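Local coordinates for protein 1-deoxy-D-xylulose 5-phosphate reductoisomerase (Moraxella catarrhalis, PDB 4ZQG) that catalyses the NAD(P)H-dependent rearrangement and reduction of 1-deoxy-D-xylulose 5-phosphate to 2-C-methyl-D-erythritol 4-phosphate in the MEP pathway, a step inhibited by fosmidomycin, at residues 46-49 with 50-54; 63-66 with 67-70; 115-119 with 120-124; 169-172 with 173-176. One frame throughout, in Å; residues are numbered along the deposited sequence.

Interaction 1 (46-49 with 50-54); sequences KLLA and LAMEF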
ATOM      1  N   LYS A  46      15.090  -8.384 -35.172  1.00 59.09           N
ATOM      2  CA  LYS A  46      14.723  -7.474 -34.125  1.00 57.63           C
ATOM      3  C   LYS A  46      15.921  -7.211 -33.247  1.00 56.20           C
ATOM      4  O   LYS A  46      16.275  -6.062 -32.964  1.00 56.43           O
ATOM      5  CB  LYS A  46      13.555  -7.993 -33.339  1.00 58.55           C
ATOM      6  CG  LYS A  46      12.981  -6.920 -32.443  1.00 59.42           C
ATOM      7  CD  LYS A  46      11.894  -7.489 -31.550  1.00 59.44           C
ATOM      8  CE  LYS A  46      11.358  -6.420 -30.635  1.00 57.91           C
ATOM      9  NZ  LYS A  46      10.311  -7.040 -29.815  1.00 57.65           N
ATOM     10  N   LEU A  47      16.612  -8.268 -32.891  1.00 55.40           N
ATOM     11  CA  LEU A  47      17.890  -8.096 -32.206  1.00 55.46           C
ATOM     12  C   LEU A  47      18.878  -7.201 -32.993  1.00 55.41           C
ATOM     13  O   LEU A  47      19.451  -6.266 -32.440  1.00 55.74           O
ATOM     14  CB  LEU A  47      18.514  -9.442 -31.925  1.00 55.48           C
ATOM     15  CG  LEU A  47      19.655  -9.373 -30.945  1.00 56.45           C
ATOM     16  CD1 LEU A  47      19.301  -8.659 -29.628  1.00 55.96           C
ATOM     17  CD2 LEU A  47      20.062 -10.806 -30.687  1.00 57.72           C
ATOM     18  N   LEU A  48      19.004  -7.412 -34.286  1.00 54.69           N
ATOM     19  CA  LEU A  48      19.788  -6.499 -35.067  1.00 55.72           C
ATOM     20  C   LEU A  48      19.310  -5.067 -34.957  1.00 54.65           C
ATOM     21  O   LEU A  48      20.130  -4.172 -34.690  1.00 54.43           O
ATOM     22  CB  LEU A  48      19.834  -6.919 -36.553  1.00 57.93           C
ATOM     23  CG  LEU A  48      20.804  -6.079 -37.399  1.00 59.74           C
ATOM     24  CD1 LEU A  48      22.233  -6.473 -37.098  1.00 60.81           C
ATOM     25  CD2 LEU A  48      20.543  -6.196 -38.883  1.00 61.04           C
ATOM     26  N   ALA A  49      18.008  -4.831 -35.201  1.00 53.78           N
ATOM     27  CA  ALA A  49      17.447  -3.467 -35.105  1.00 53.02           C
ATOM     28  C   ALA A  49      17.771  -2.820 -33.742  1.00 53.96           C
ATOM     29  O   ALA A  49      18.117  -1.623 -33.686  1.00 55.57           O
ATOM     30  CB  ALA A  49      15.960  -3.478 -35.354  1.00 51.99           C
ATOM     31  N   LEU A  50      17.683  -3.606 -32.660  1.00 52.64           N
ATOM     32  CA  LEU A  50      18.061  -3.115 -31.333  1.00 53.48           C
ATOM     33  C   LEU A  50      19.549  -2.804 -31.225  1.00 54.16           C
ATOM     34  O   LEU A  50      19.953  -1.779 -30.733  1.00 53.40           O
ATOM     35  CB  LEU A  50      17.650  -4.123 -30.219  1.00 53.30           C
ATOM     36  CG  LEU A  50      16.136  -4.445 -30.077  1.00 52.68           C
ATOM     37  CD1 LEU A  50      15.876  -5.370 -28.899  1.00 52.64           C
ATOM     38  CD2 LEU A  50      15.317  -3.192 -29.945  1.00 51.99           C
ATOM     39  N   ALA A  51      20.363  -3.714 -31.712  1.00 56.36           N
ATOM     40  CA  ALA A  51      21.791  -3.475 -31.843  1.00 57.60           C
ATOM     41  C   ALA A  51      22.095  -2.111 -32.476  1.00 58.94           C
ATOM     42  O   ALA A  51      22.814  -1.289 -31.902  1.00 58.91           O
ATOM     43  CB  ALA A  51      22.402  -4.575 -32.682  1.00 58.53           C
ATOM     44  N   MET A  52      21.492  -1.846 -33.629  1.00 59.28           N
ATOM     45  CA  MET A  52      21.717  -0.575 -34.323  1.00 60.14           C
ATOM     46  C   MET A  52      21.209   0.627 -33.532  1.00 59.21           C
ATOM     47  O   MET A  52      21.773   1.726 -33.586  1.00 59.13           O
ATOM     48  CB  MET A  52      21.027  -0.580 -35.678  1.00 62.13           C
ATOM     49  CG  MET A  52      21.368  -1.770 -36.548  1.00 64.43           C
ATOM     50  SD  MET A  52      20.342  -1.718 -38.000  1.00 69.93           S
ATOM     51  CE  MET A  52      21.205  -2.848 -39.095  1.00 67.66           C
ATOM     52  N   GLU A  53      20.119   0.424 -32.803  1.00 57.80           N
ATOM     53  CA  GLU A  53      19.586   1.489 -32.002  1.00 56.62           C
ATOM     54  C   GLU A  53      20.490   1.793 -30.806  1.00 55.42           C
ATOM     55  O   GLU A  53      20.817   2.937 -30.567  1.00 54.40           O
ATOM     56  CB  GLU A  53      18.165   1.156 -31.538  1.00 56.35           C
ATOM     57  CG  GLU A  53      17.613   2.254 -30.649  1.00 55.78           C
ATOM     58  CD  GLU A  53      16.197   2.065 -30.239  1.00 54.73           C
ATOM     59  OE1 GLU A  53      15.634   0.989 -30.493  1.00 54.77           O
ATOM     60  OE2 GLU A  53      15.675   3.023 -29.624  1.00 55.34           O
ATOM     61  N   PHE A  54      20.935   0.776 -30.092  1.00 55.50           N
ATOM     62  CA  PHE A  54      21.585   1.011 -28.806  1.00 56.91           C
ATOM     63  C   PHE A  54      23.073   0.816 -28.777  1.00 58.52           C
ATOM     64  O   PHE A  54      23.658   1.093 -27.746  1.00 61.57           O
ATOM     65  CB  PHE A  54      20.943   0.154 -27.673  1.00 55.82           C
ATOM     66  CG  PHE A  54      19.520   0.512 -27.358  1.00 54.18           C
ATOM     67  CD1 PHE A  54      18.483  -0.276 -27.790  1.00 54.18           C
ATOM     68  CD2 PHE A  54      19.222   1.647 -26.651  1.00 53.81           C
ATOM     69  CE1 PHE A  54      17.167   0.056 -27.502  1.00 53.15           C
ATOM     70  CE2 PHE A  54      17.918   1.988 -26.381  1.00 53.17           C
ATOM     71  CZ  PHE A  54      16.888   1.195 -26.810  1.00 52.47           C
TER

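Interaction 2 (63-66 with 67-70); sequences PDNY and AQLS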
ATOM      1  N   PRO A  63      22.394 -20.629 -31.201  1.00 68.66           N
ATOM      2  CA  PRO A  63      23.518 -21.123 -32.014  1.00 69.43           C
ATOM      3  C   PRO A  63      23.159 -21.220 -33.491  1.00 69.22           C
ATOM      4  O   PRO A  63      23.988 -20.923 -34.325  1.00 68.99           O
ATOM      5  CB  PRO A  63      23.818 -22.503 -31.422  1.00 70.40           C
ATOM      6  CG  PRO A  63      23.203 -22.496 -30.059  1.00 71.34           C
ATOM      7  CD  PRO A  63      21.988 -21.622 -30.185  1.00 70.58           C
ATOM      8  N   ASP A  64      21.929 -21.617 -33.781  1.00 68.80           N
ATOM      9  CA  ASP A  64      21.418 -21.665 -35.126  1.00 70.45           C
ATOM     10  C   ASP A  64      21.487 -20.309 -35.860  1.00 68.08           C
ATOM     11  O   ASP A  64      21.568 -20.295 -37.083  1.00 66.39           O
ATOM     12  CB  ASP A  64      19.984 -22.245 -35.144  1.00 74.30           C
ATOM     13  CG  ASP A  64      19.970 -23.780 -35.202  1.00 81.12           C
ATOM     14  OD1 ASP A  64      19.873 -24.418 -34.142  1.00 88.54           O
ATOM     15  OD2 ASP A  64      20.077 -24.372 -36.304  1.00 87.85           O
ATOM     16  N   ASN A  65      21.482 -19.194 -35.136  1.00 64.05           N
ATOM     17  CA  ASN A  65      21.556 -17.890 -35.773  1.00 63.22           C
ATOM     18  C   ASN A  65      22.866 -17.132 -35.634  1.00 61.89           C
ATOM     19  O   ASN A  65      22.968 -16.010 -36.114  1.00 61.01           O
ATOM     20  CB  ASN A  65      20.465 -16.969 -35.241  1.00 63.96           C
ATOM     21  CG  ASN A  65      19.086 -17.532 -35.415  1.00 65.18           C
ATOM     22  OD1 ASN A  65      18.235 -17.436 -34.502  1.00 69.17           O
ATOM     23  ND2 ASN A  65      18.836 -18.116 -36.558  1.00 64.57           N
ATOM     24  N   TYR A  66      23.866 -17.719 -35.003  1.00 61.26           N
ATOM     25  CA  TYR A  66      25.048 -16.955 -34.654  1.00 61.44           C
ATOM     26  C   TYR A  66      25.733 -16.436 -35.925  1.00 61.37           C
ATOM     27  O   TYR A  66      26.072 -15.241 -36.041  1.00 59.49           O
ATOM     28  CB  TYR A  66      25.968 -17.799 -33.745  1.00 62.56           C
ATOM     29  CG  TYR A  66      27.328 -17.209 -33.554  1.00 64.75           C
ATOM     30  CD1 TYR A  66      28.398 -17.645 -34.328  1.00 67.57           C
ATOM     31  CD2 TYR A  66      27.546 -16.184 -32.657  1.00 65.01           C
ATOM     32  CE1 TYR A  66      29.652 -17.093 -34.185  1.00 69.46           C
ATOM     33  CE2 TYR A  66      28.804 -15.634 -32.483  1.00 67.64           C
ATOM     34  CZ  TYR A  66      29.848 -16.089 -33.274  1.00 70.76           C
ATOM     35  OH  TYR A  66      31.110 -15.574 -33.154  1.00 74.85           O
ATOM     36  N   ALA A  67      25.906 -17.340 -36.887  1.00 62.65           N
ATOM     37  CA  ALA A  67      26.574 -17.007 -38.149  1.00 63.60           C
ATOM     38  C   ALA A  67      25.807 -15.931 -38.883  1.00 64.16           C
ATOM     39  O   ALA A  67      26.363 -14.912 -39.239  1.00 63.70           O
ATOM     40  CB  ALA A  67      26.744 -18.241 -39.029  1.00 64.01           C
ATOM     41  N   GLN A  68      24.511 -16.150 -39.072  1.00 66.25           N
ATOM     42  CA  GLN A  68      23.673 -15.185 -39.783  1.00 67.43           C
ATOM     43  C   GLN A  68      23.740 -13.803 -39.129  1.00 65.42           C
ATOM     44  O   GLN A  68      23.825 -12.789 -39.794  1.00 65.16           O
ATOM     45  CB  GLN A  68      22.242 -15.694 -39.844  1.00 71.81           C
ATOM     46  CG  GLN A  68      21.201 -14.689 -40.329  1.00 77.58           C
ATOM     47  CD  GLN A  68      19.788 -15.101 -39.896  1.00 81.93           C
ATOM     48  OE1 GLN A  68      18.862 -14.294 -39.890  1.00 89.36           O
ATOM     49  NE2 GLN A  68      19.638 -16.358 -39.473  1.00 82.52           N
ATOM     50  N   LEU A  69      23.722 -13.767 -37.816  1.00 63.10           N
ATOM     51  CA  LEU A  69      23.642 -12.505 -37.132  1.00 63.21           C
ATOM     52  C   LEU A  69      24.977 -11.817 -37.186  1.00 62.05           C
ATOM     53  O   LEU A  69      25.007 -10.603 -37.276  1.00 59.93           O
ATOM     54  CB  LEU A  69      23.176 -12.724 -35.676  1.00 63.99           C
ATOM     55  CG  LEU A  69      22.501 -11.656 -34.797  1.00 65.54           C
ATOM     56  CD1 LEU A  69      23.356 -11.315 -33.589  1.00 67.29           C
ATOM     57  CD2 LEU A  69      22.095 -10.369 -35.513  1.00 65.60           C
ATOM     58  N   SER A  70      26.068 -12.593 -37.129  1.00 62.50           N
ATOM     59  CA  SER A  70      27.421 -12.037 -37.224  1.00 63.71           C
ATOM     60  C   SER A  70      27.662 -11.356 -38.562  1.00 62.72           C
ATOM     61  O   SER A  70      28.277 -10.292 -38.599  1.00 61.97           O
ATOM     62  CB  SER A  70      28.506 -13.093 -36.999  1.00 65.52           C
ATOM     63  OG  SER A  70      28.381 -13.698 -35.707  1.00 66.92           O
TER
HETATM   64  O   HOH W   1      22.850 -18.527 -39.031  1.00 68.26           O

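Interaction 3 (115-119 with 120-124); sequences LAAAG and AGKRI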
ATOM      1  N   LEU A 115      21.705 -17.690 -12.429  1.00 54.64           N
ATOM      2  CA  LEU A 115      22.698 -18.076 -11.461  1.00 57.16           C
ATOM      3  C   LEU A 115      24.022 -17.388 -11.650  1.00 58.02           C
ATOM      4  O   LEU A 115      24.628 -16.924 -10.679  1.00 58.88           O
ATOM      5  CB  LEU A 115      22.961 -19.562 -11.500  1.00 59.61           C
ATOM      6  CG  LEU A 115      21.893 -20.445 -10.900  1.00 61.49           C
ATOM      7  CD1 LEU A 115      22.195 -21.885 -11.261  1.00 63.74           C
ATOM      8  CD2 LEU A 115      21.848 -20.310  -9.403  1.00 63.43           C
ATOM      9  N   ALA A 116      24.515 -17.384 -12.876  1.00 58.00           N
ATOM     10  CA  ALA A 116      25.755 -16.671 -13.196  1.00 58.86           C
ATOM     11  C   ALA A 116      25.700 -15.237 -12.671  1.00 58.47           C
ATOM     12  O   ALA A 116      26.653 -14.739 -12.088  1.00 58.43           O
ATOM     13  CB  ALA A 116      25.999 -16.665 -14.710  1.00 58.46           C
ATOM     14  N   ALA A 117      24.575 -14.575 -12.898  1.00 58.87           N
ATOM     15  CA  ALA A 117      24.374 -13.225 -12.378  1.00 59.28           C
ATOM     16  C   ALA A 117      24.389 -13.210 -10.810  1.00 59.01           C
ATOM     17  O   ALA A 117      25.036 -12.368 -10.195  1.00 60.48           O
ATOM     18  CB  ALA A 117      23.083 -12.641 -12.931  1.00 58.14           C
ATOM     19  N   ALA A 118      23.719 -14.146 -10.163  1.00 57.41           N
ATOM     20  CA  ALA A 118      23.802 -14.198  -8.707  1.00 57.79           C
ATOM     21  C   ALA A 118      25.238 -14.506  -8.275  1.00 58.54           C
ATOM     22  O   ALA A 118      25.754 -13.878  -7.341  1.00 58.60           O
ATOM     23  CB  ALA A 118      22.817 -15.197  -8.136  1.00 57.00           C
ATOM     24  N   GLY A 119      25.905 -15.403  -9.000  1.00 58.37           N
ATOM     25  CA  GLY A 119      27.288 -15.781  -8.690  1.00 59.53           C
ATOM     26  C   GLY A 119      28.271 -14.628  -8.797  1.00 61.11           C
ATOM     27  O   GLY A 119      29.321 -14.642  -8.152  1.00 62.04           O
ATOM     28  N   ALA A 120      27.926 -13.650  -9.639  1.00 61.46           N
ATOM     29  CA  ALA A 120      28.791 -12.522  -9.975  1.00 62.66           C
ATOM     30  C   ALA A 120      28.461 -11.323  -9.131  1.00 64.05           C
ATOM     31  O   ALA A 120      29.108 -10.277  -9.230  1.00 66.80           O
ATOM     32  CB  ALA A 120      28.607 -12.165 -11.434  1.00 61.49           C
ATOM     33  N   GLY A 121      27.403 -11.454  -8.356  1.00 63.67           N
ATOM     34  CA  GLY A 121      27.037 -10.453  -7.412  1.00 64.63           C
ATOM     35  C   GLY A 121      26.365  -9.294  -8.083  1.00 64.15           C
ATOM     36  O   GLY A 121      26.666  -8.169  -7.758  1.00 69.14           O
ATOM     37  N   LYS A 122      25.442  -9.537  -8.994  1.00 61.56           N
ATOM     38  CA  LYS A 122      24.896  -8.417  -9.733  1.00 61.24           C
ATOM     39  C   LYS A 122      23.610  -7.941  -9.098  1.00 60.64           C
ATOM     40  O   LYS A 122      23.030  -8.618  -8.268  1.00 62.09           O
ATOM     41  CB  LYS A 122      24.612  -8.778 -11.204  1.00 60.56           C
ATOM     42  CG  LYS A 122      25.794  -9.213 -12.044  1.00 59.96           C
ATOM     43  CD  LYS A 122      26.733  -8.072 -12.295  1.00 60.38           C
ATOM     44  CE  LYS A 122      27.960  -8.597 -13.002  1.00 61.00           C
ATOM     45  NZ  LYS A 122      29.100  -7.649 -12.832  1.00 62.81           N
ATOM     46  N   ARG A 123      23.159  -6.770  -9.517  1.00 58.87           N
ATOM     47  CA  ARG A 123      21.802  -6.367  -9.277  1.00 57.70           C
ATOM     48  C   ARG A 123      20.969  -7.043 -10.317  1.00 55.07           C
ATOM     49  O   ARG A 123      21.234  -6.877 -11.485  1.00 56.36           O
ATOM     50  CB  ARG A 123      21.693  -4.862  -9.386  1.00 59.81           C
ATOM     51  CG  ARG A 123      20.297  -4.310  -9.243  1.00 61.62           C
ATOM     52  CD  ARG A 123      20.436  -2.850  -8.847  1.00 65.98           C
ATOM     53  NE  ARG A 123      19.261  -2.097  -9.239  1.00 70.32           N
ATOM     54  CZ  ARG A 123      18.698  -1.139  -8.512  1.00 78.15           C
ATOM     55  NH1 ARG A 123      19.202  -0.791  -7.322  1.00 80.16           N
ATOM     56  NH2 ARG A 123      17.602  -0.534  -8.968  1.00 80.49           N
ATOM     57  N   ILE A 124      19.999  -7.840  -9.903  1.00 52.99           N
ATOM     58  CA  ILE A 124      19.218  -8.646 -10.820  1.00 52.10           C
ATOM     59  C   ILE A 124      17.752  -8.241 -10.739  1.00 52.51           C
ATOM     60  O   ILE A 124      17.173  -8.283  -9.672  1.00 53.25           O
ATOM     61  CB  ILE A 124      19.293 -10.135 -10.426  1.00 51.72           C
ATOM     62  CG1 ILE A 124      20.738 -10.596 -10.253  1.00 52.34           C
ATOM     63  CG2 ILE A 124      18.527 -11.004 -11.402  1.00 50.73           C
ATOM     64  CD1 ILE A 124      20.867 -12.073 -10.002  1.00 52.26           C
TER

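Interaction 4 (169-172 with 173-176); sequences QADN and TAIH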
ATOM      1  N   GLN A 169      13.138  -5.488   2.467  1.00 60.11           N
ATOM      2  CA  GLN A 169      13.593  -5.343   1.056  1.00 58.43           C
ATOM      3  C   GLN A 169      15.101  -5.633   0.989  1.00 58.09           C
ATOM      4  O   GLN A 169      15.535  -6.415   0.171  1.00 55.29           O
ATOM      5  CB  GLN A 169      13.285  -3.920   0.532  1.00 58.08           C
ATOM      6  CG  GLN A 169      11.807  -3.546   0.597  1.00 56.61           C
ATOM      7  CD  GLN A 169      11.459  -2.146   0.131  1.00 55.57           C
ATOM      8  OE1 GLN A 169      12.237  -1.216   0.252  1.00 55.29           O
ATOM      9  NE2 GLN A 169      10.233  -1.988  -0.342  1.00 54.26           N
ATOM     10  N   ALA A 170      15.874  -5.028   1.903  1.00 59.86           N
ATOM     11  CA  ALA A 170      17.316  -5.294   2.028  1.00 60.88           C
ATOM     12  C   ALA A 170      17.601  -6.774   2.330  1.00 64.64           C
ATOM     13  O   ALA A 170      18.247  -7.453   1.546  1.00 66.08           O
ATOM     14  CB  ALA A 170      17.925  -4.415   3.095  1.00 59.89           C
ATOM     15  N   ASP A 171      17.066  -7.284   3.440  1.00 68.88           N
ATOM     16  CA  ASP A 171      17.325  -8.656   3.881  1.00 69.33           C
ATOM     17  C   ASP A 171      16.029  -9.426   4.128  1.00 68.86           C
ATOM     18  O   ASP A 171      15.351  -9.230   5.161  1.00 67.88           O
ATOM     19  CB  ASP A 171      18.153  -8.598   5.154  1.00 72.22           C
ATOM     20  CG  ASP A 171      18.348  -9.955   5.786  1.00 77.17           C
ATOM     21  OD1 ASP A 171      18.603  -9.997   7.022  1.00 84.68           O
ATOM     22  OD2 ASP A 171      18.235 -10.976   5.071  1.00 77.91           O
ATOM     23  N   ASN A 172      15.687 -10.330   3.216  1.00 64.67           N
ATOM     24  CA  ASN A 172      14.388 -11.009   3.310  1.00 64.24           C
ATOM     25  C   ASN A 172      14.160 -11.864   4.572  1.00 66.94           C
ATOM     26  O   ASN A 172      13.025 -12.201   4.877  1.00 68.48           O
ATOM     27  CB  ASN A 172      14.056 -11.795   2.027  1.00 62.99           C
ATOM     28  CG  ASN A 172      14.969 -12.987   1.780  1.00 63.44           C
ATOM     29  OD1 ASN A 172      16.022 -13.140   2.397  1.00 64.21           O
ATOM     30  ND2 ASN A 172      14.556 -13.844   0.853  1.00 62.92           N
ATOM     31  N   THR A 173      15.231 -12.202   5.295  1.00 67.72           N
ATOM     32  CA  THR A 173      15.125 -13.028   6.493  1.00 68.40           C
ATOM     33  C   THR A 173      14.621 -12.231   7.680  1.00 65.98           C
ATOM     34  O   THR A 173      14.069 -12.811   8.607  1.00 65.91           O
ATOM     35  CB  THR A 173      16.475 -13.653   6.890  1.00 69.13           C
ATOM     36  OG1 THR A 173      17.422 -12.608   7.089  1.00 72.48           O
ATOM     37  CG2 THR A 173      16.960 -14.580   5.813  1.00 68.37           C
ATOM     38  N   ALA A 174      14.819 -10.912   7.629  1.00 63.77           N
ATOM     39  CA  ALA A 174      14.273  -9.974   8.596  1.00 61.72           C
ATOM     40  C   ALA A 174      12.764 -10.108   8.776  1.00 61.80           C
ATOM     41  O   ALA A 174      12.237  -9.702   9.820  1.00 65.96           O
ATOM     42  CB  ALA A 174      14.602  -8.544   8.200  1.00 61.21           C
ATOM     43  N   ILE A 175      12.064 -10.665   7.790  1.00 59.56           N
ATOM     44  CA  ILE A 175      10.620 -10.890   7.884  1.00 58.11           C
ATOM     45  C   ILE A 175      10.184 -11.868   8.968  1.00 60.71           C
ATOM     46  O   ILE A 175       8.988 -12.024   9.212  1.00 61.77           O
ATOM     47  CB  ILE A 175      10.065 -11.422   6.558  1.00 56.82           C
ATOM     48  CG1 ILE A 175       8.577 -11.154   6.444  1.00 56.30           C
ATOM     49  CG2 ILE A 175      10.337 -12.915   6.396  1.00 56.74           C
ATOM     50  CD1 ILE A 175       8.003 -11.383   5.077  1.00 55.00           C
ATOM     51  N   HIS A 176      11.106 -12.582   9.594  1.00 63.56           N
ATOM     52  CA  HIS A 176      10.700 -13.499  10.666  1.00 65.31           C
ATOM     53  C   HIS A 176      10.808 -12.841  12.014  1.00 64.24           C
ATOM     54  O   HIS A 176      10.391 -13.416  12.980  1.00 66.24           O
ATOM     55  CB  HIS A 176      11.518 -14.787  10.642  1.00 66.10           C
ATOM     56  CG  HIS A 176      11.449 -15.504   9.330  1.00 66.29           C
ATOM     57  ND1 HIS A 176      10.357 -16.258   8.962  1.00 66.13           N
ATOM     58  CD2 HIS A 176      12.327 -15.579   8.300  1.00 64.27           C
ATOM     59  CE1 HIS A 176      10.570 -16.781   7.769  1.00 63.54           C
ATOM     60  NE2 HIS A 176      11.758 -16.383   7.345  1.00 63.85           N
TER

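Interaction 1 (46-49 with 50-54)
L50 opens the second half of a continuous helix by donating its N to K46 O at 2.8 Å, an i to i+4 bond. Its side chain stays near the same carbonyl, with CG 3.3 Å from K46 O, because chi1 of -61° sets CG beside the backbone N. A51 repeats the pattern one residue on: its N lies 2.8 Å from L47 O, and the N-H...O angle of 174° makes this the straightest bond of the set. M52 then adds a side-chain contact to its backbone bond, N to L48 O at 2.9 Å. Its chain runs extended beyond CG and carries the terminal methyl to L48: M52 CE lies 3.4 Å from L48 CD2 and 3.7 Å from L48 CG. The two side chains cross at a slant, and it is the M52 methyl, not the sulfur, that meets the isopropyl end of L48. With E53 the bonding slackens: its N is 3.0 Å from A49 O, at an angle of only 145°. Its CG sits 3.8 Å above the centre of the F54 ring, over one face, while the carboxylate goes to R27 in a salt bridge. Helix 44-54 belongs to the beta-alpha-beta unit of strands 33-39 and 58-61. L47 and L50 lie on L38 of strand 33-39, L50 and F54 meet L23 of helix 17-26, K46 NZ pairs with D20, and L48 packs against K72 and V73 of helix 66-75.

Interaction 2 (63-66 with 67-70)
Y66 and S70, one turn apart, make the main contact in the first turn of helix 66-75, which follows strand 58-61 and leads on to strand 81-84 of the parallel sheet in the Rossmann-type domain. Three hydrogen bonds join the segments. Y66 O accepts two of them, from S70 N at 2.9 Å and from S70 OG at 2.8 Å, and the two donors approach from opposite faces of the carbonyl plane, the hydroxyl 42° out of it. The third is the i to i+4 bond from L69 N to N65 O, 2.9 Å long. A water extends the backbone pairing: it donates to D64 O and accepts from Q68 N, each at 2.9 Å. With chi1 at 168°, placing CG opposite the backbone N, the Y66 ring lies across S70, whose OG stands 3.7 Å above the plane over the ring centre. Outside the segments the ring touches I82 and S84 of strand 81-84, and Q68 OE1 is bonded to K72 NZ. Because S70 OG donates to Y66 O, that bond probably fixes its rotation, and its place over the ring is consistent with packing rather than an O-H...pi bond.

Interaction 3 (115-119 with 120-124)
I124 reaches back to A117 across a Schellman motif that ends helix 111-120 and turns the chain into strand 123-126, part of a beta-alpha-beta unit in the Rossmann-type domain. The I124 side chain is directed back at the helix. Its chi1 of -52° sets CG1 beside the backbone N, and the extended chi2 sends CD1 on to the last helical turn. That methyl meets A117 CB at 3.7 Å and A118 CB at 4.1 Å, so a single branch tip touches two neighbouring alanines of the helix. K122 behaves differently: its CB and CG stay near A117 O, but the chain bends at chi2 and its end leads away, where NZ is bonded to V98 O and D95 O. The motif rests on two bonds and one torsion. K122 N bonds A117 O at 3.1 Å, and G121 N bonds A118 O at 3.1 Å, while G121 itself has a phi of 78°, a positive value that favours glycine. A120 N also bonds A117 O, at 3.2 Å, so this carbonyl holds two donors, which come from opposite faces of its plane. Around the junction, A116 and A117 touch A93 of helix 85-93, A118 touches T142 and A143 of helix 130-146, and I124 pairs through its backbone with T149 and L151 in the adjacent strand. The same I124 CD1 that spans the alanine methyls also lies 3.5 Å from A118 N, over the helix backbone.

Interaction 4 (169-172 with 173-176)
This is a local turn contact at the surface, where an Asx turn at D171 carries the chain from the end of helix 166-170 into a short 3-10 segment on the way to strand 182-189. The turn is defined by D171 OD2, which accepts from T173 N at 3.3 Å, with an N-H...O angle of 161°. The same oxygen takes the T173 hydroxyl, OG1 to OD2 at 2.7 Å. Both donors come from one face of the carboxylate: the hydroxyl 27° out of the plane, the amide from well above it. T173 holds OG1 between its backbone N and carbonyl carbon (chi1 58°), which turns the hydroxyl toward the carboxylate, on the syn side of OD2. In the backbone, A174 N bonds D171 O at 3.0 Å, closing a type I beta turn over N172 and T173. A weak bond of 3.4 Å runs from I175 N to N172 O. The N172 amide is held from outside the turn, ND2 by L242 O and OD1 by K144 NZ; K144 also forms a long, weak ion pair with D171. I175 CG2 also lies 3.2 Å from N172 O.

Overall arrangement
All four contacts are local, in series along the chain. Interactions 1 and 2 lie on neighbouring helices of the nucleotide-binding domain, with centres 15 Å apart, and touch where L48 CD1 meets L69 CD2 at 4.2 Å. They come nearest to the cofactor: the K46 side chain is about 7 Å, and that of N65 about 9 Å, from bound NAD. Interaction 3 stands in the same domain, its I124 side chain about 11 Å from NAD and its centre 25 Å from that of interaction 1. Interaction 4 lies in a different sequence-family region from the other three, about 10 Å from interaction 3 between nearest atoms, yet Y290 joins their surroundings, bonding R123 through its O and Q169 through its OH.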